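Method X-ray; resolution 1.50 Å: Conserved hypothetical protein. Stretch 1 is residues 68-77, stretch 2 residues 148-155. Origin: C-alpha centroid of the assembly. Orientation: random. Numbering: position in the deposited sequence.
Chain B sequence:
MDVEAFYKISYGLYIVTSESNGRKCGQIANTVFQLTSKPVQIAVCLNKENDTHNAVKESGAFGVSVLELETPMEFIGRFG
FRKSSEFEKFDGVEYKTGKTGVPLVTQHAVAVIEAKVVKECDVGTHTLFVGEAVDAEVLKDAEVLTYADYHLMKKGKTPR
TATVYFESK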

# COMPACT_ATOMS: atom_id res chain seq x y z
N GLU B 68 -9.83 -12.96 2.81
CA GLU B 68 -10.86 -13.04 1.77
C GLU B 68 -12.02 -12.09 2.09
O GLU B 68 -12.25 -11.72 3.25
CB GLU B 68 -11.37 -14.48 1.62
CG GLU B 68 -12.18 -14.99 2.82
CD GLU B 68 -12.71 -16.41 2.61
OE1 GLU B 68 -13.15 -16.72 1.48
OE2 GLU B 68 -12.70 -17.22 3.56
N LEU B 69 -12.73 -11.69 1.04
CA LEU B 69 -13.85 -10.76 1.16
C LEU B 69 -14.88 -11.15 2.22
O LEU B 69 -15.41 -10.29 2.92
CB LEU B 69 -14.54 -10.65 -0.21
CG LEU B 69 -15.90 -9.95 -0.25
CD1 LEU B 69 -15.75 -8.48 0.12
CD2 LEU B 69 -16.50 -10.10 -1.65
N GLU B 70 -15.16 -12.44 2.32
CA GLU B 70 -16.15 -12.91 3.28
C GLU B 70 -15.65 -13.30 4.66
O GLU B 70 -16.32 -14.04 5.38
CB GLU B 70 -16.93 -14.07 2.67
CG GLU B 70 -17.93 -13.64 1.61
CD GLU B 70 -18.73 -14.80 1.07
OE1 GLU B 70 -18.15 -15.63 0.33
OE2 GLU B 70 -19.94 -14.89 1.38
N THR B 71 -14.48 -12.80 5.04
CA THR B 71 -13.92 -13.10 6.36
C THR B 71 -14.87 -12.60 7.45
O THR B 71 -15.27 -11.44 7.45
CB THR B 71 -12.54 -12.42 6.55
OG1 THR B 71 -11.62 -12.92 5.57
CG2 THR B 71 -11.99 -12.73 7.94
N PRO B 72 -15.24 -13.48 8.40
CA PRO B 72 -16.15 -13.05 9.48
C PRO B 72 -15.58 -11.94 10.36
O PRO B 72 -14.40 -11.95 10.71
CB PRO B 72 -16.37 -14.34 10.27
CG PRO B 72 -16.22 -15.41 9.22
CD PRO B 72 -15.02 -14.93 8.44
N MET B 73 -16.41 -10.96 10.73
CA MET B 73 -15.91 -9.88 11.57
C MET B 73 -15.35 -10.40 12.89
O MET B 73 -14.42 -9.81 13.46
CB MET B 73 -17.03 -8.86 11.85
CG MET B 73 -17.50 -8.10 10.62
SD MET B 73 -16.21 -7.03 9.93
CE MET B 73 -16.43 -5.54 10.92
N GLU B 74 -15.90 -11.50 13.38
CA GLU B 74 -15.42 -12.07 14.64
C GLU B 74 -13.99 -12.57 14.50
O GLU B 74 -13.19 -12.45 15.43
CB GLU B 74 -16.34 -13.21 15.10
CG GLU B 74 -16.82 -14.14 14.00
CD GLU B 74 -18.19 -13.75 13.43
OE1 GLU B 74 -18.37 -12.58 13.01
OE2 GLU B 74 -19.09 -14.62 13.40
N PHE B 75 -13.68 -13.13 13.34
CA PHE B 75 -12.35 -13.66 13.07
C PHE B 75 -11.36 -12.50 13.04
O PHE B 75 -10.28 -12.56 13.61
CB PHE B 75 -12.35 -14.41 11.74
CG PHE B 75 -11.06 -15.11 11.42
CD1 PHE B 75 -10.76 -16.35 11.99
CD2 PHE B 75 -10.15 -14.55 10.52
CE1 PHE B 75 -9.58 -17.02 11.66
CE2 PHE B 75 -8.97 -15.22 10.19
CZ PHE B 75 -8.68 -16.46 10.76
N ILE B 76 -11.75 -11.42 12.37
CA ILE B 76 -10.88 -10.25 12.30
C ILE B 76 -10.72 -9.73 13.73
O ILE B 76 -9.64 -9.28 14.13
CB ILE B 76 -11.51 -9.17 11.38
CG1 ILE B 76 -11.65 -9.75 9.97
CG2 ILE B 76 -10.64 -7.92 11.36
CD1 ILE B 76 -12.42 -8.89 8.98
N GLY B 77 -11.80 -9.82 14.51
CA GLY B 77 -11.75 -9.36 15.88
C GLY B 77 -10.73 -10.08 16.76
O GLY B 77 -10.12 -9.46 17.64
N ALA B 148 -11.27 -0.48 2.62
CA ALA B 148 -12.47 0.32 2.43
C ALA B 148 -13.70 -0.58 2.57
O ALA B 148 -14.70 -0.15 3.14
CB ALA B 148 -12.44 0.99 1.07
N ASP B 149 -13.61 -1.82 2.06
CA ASP B 149 -14.71 -2.80 2.14
C ASP B 149 -15.01 -3.05 3.61
O ASP B 149 -16.15 -2.98 4.05
CB ASP B 149 -14.31 -4.16 1.54
CG ASP B 149 -14.25 -4.16 0.02
OD1 ASP B 149 -13.48 -5.00 -0.53
OD2 ASP B 149 -14.98 -3.36 -0.61
N TYR B 150 -13.96 -3.37 4.36
CA TYR B 150 -14.08 -3.65 5.78
C TYR B 150 -14.82 -2.52 6.50
O TYR B 150 -15.73 -2.76 7.30
CB TYR B 150 -12.69 -3.85 6.38
CG TYR B 150 -12.67 -3.93 7.89
CD1 TYR B 150 -13.16 -5.06 8.55
CD2 TYR B 150 -12.21 -2.86 8.65
CE1 TYR B 150 -13.19 -5.11 9.94
CE2 TYR B 150 -12.24 -2.90 10.03
CZ TYR B 150 -12.73 -4.02 10.67
OH TYR B 150 -12.72 -4.05 12.04
N HIS B 151 -14.42 -1.30 6.20
CA HIS B 151 -15.03 -0.14 6.81
C HIS B 151 -16.52 -0.01 6.52
O HIS B 151 -17.32 0.20 7.42
CB HIS B 151 -14.32 1.12 6.35
CG HIS B 151 -13.74 1.92 7.47
ND1 HIS B 151 -12.73 1.45 8.28
CD2 HIS B 151 -14.07 3.14 7.95
CE1 HIS B 151 -12.46 2.35 9.21
NE2 HIS B 151 -13.26 3.38 9.03
N LEU B 152 -16.88 -0.14 5.25
CA LEU B 152 -18.29 -0.05 4.88
C LEU B 152 -19.05 -1.15 5.60
O LEU B 152 -19.99 -0.88 6.34
CB LEU B 152 -18.45 -0.18 3.36
CG LEU B 152 -17.83 0.94 2.52
CD1 LEU B 152 -17.93 0.58 1.04
CD2 LEU B 152 -18.53 2.26 2.80
N MET B 153 -18.63 -2.40 5.39
CA MET B 153 -19.28 -3.54 6.01
C MET B 153 -19.42 -3.33 7.51
O MET B 153 -20.52 -3.41 8.05
CB MET B 153 -18.48 -4.82 5.74
CG MET B 153 -18.33 -5.15 4.26
SD MET B 153 -17.28 -6.59 3.89
CE MET B 153 -18.52 -7.82 3.48
N LYS B 154 -18.31 -3.03 8.18
CA LYS B 154 -18.33 -2.82 9.62
C LYS B 154 -19.48 -1.92 10.03
O LYS B 154 -20.25 -2.25 10.93
CB LYS B 154 -17.01 -2.20 10.10
CG LYS B 154 -16.95 -2.03 11.61
CD LYS B 154 -15.62 -1.47 12.08
CE LYS B 154 -15.61 -1.33 13.59
NZ LYS B 154 -14.33 -0.80 14.13
N LYS B 155 -19.61 -0.77 9.37
CA LYS B 155 -20.69 0.16 9.68
C LYS B 155 -22.04 -0.50 9.41
O LYS B 155 -22.94 -0.47 10.25
CB LYS B 155 -20.57 1.43 8.83
CG LYS B 155 -19.34 2.27 9.12
CD LYS B 155 -19.37 3.56 8.33
CE LYS B 155 -18.17 4.44 8.64
NZ LYS B 155 -18.25 5.74 7.92

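Glu68 makes no contact with the second stretch. It opens a type I turn that runs to Thr71, and the carbonyl of Glu68 is held twice by Thr71, with Thr71 N to Glu68 O at 3.1 Å and Thr71 OG1 to Glu68 O at 2.7 Å, both hydrogen bonds. Within this turn Leu69 lies against the helix of stretch 2, while Glu70, its CA-to-CB bond pointing away, stays exposed.

Leu69 starts sideways, yet its t, p rotamer carries the end of the side chain nearer the helix. Its CD1 lies 4.2 Å from Asp149 OD1, a packing distance, and 4.4 Å from Met153 CE. The same methyl of Met153 comes closer to the backbone, 4.0 Å from Leu69 O, so Met153 covers main chain as well as side chain.

Pro72 then takes the N-cap position, and its carbonyl accepts the backbone hydrogen bond from Ile76 N (3.2 Å to Pro72 O). One residue into this helix, Met73 gives the contact its largest buried area in stretch 1. It points toward the partner, and three m torsions fold it so that CE reaches two residues at once: 3.4 Å to Tyr150 CE1 and 3.5 Å to Lys154 CB. Its SD sits 4.7 Å from the centroid of the Tyr150 ring, obliquely placed. Lys154 contributes the base of its side chain, while its all-t chain leads the amino group away from the contact.

Glu74 and Phe75 are out of reach. Ile76 returns to the contact, three residues after Met73, and sets its CD1 3.9 Å from Tyr150 CD1.

The rule here is shape without polar pairing: no hydrogen bond crosses between the stretches. With the helix axes no closer than 12.5 Å and 115° apart in direction, the gap between the helices is spanned by Met73 and Ile76 meeting Tyr150, with Met73 also reaching Lys154, while Met153 packs on Leu69 in the turn before the helix.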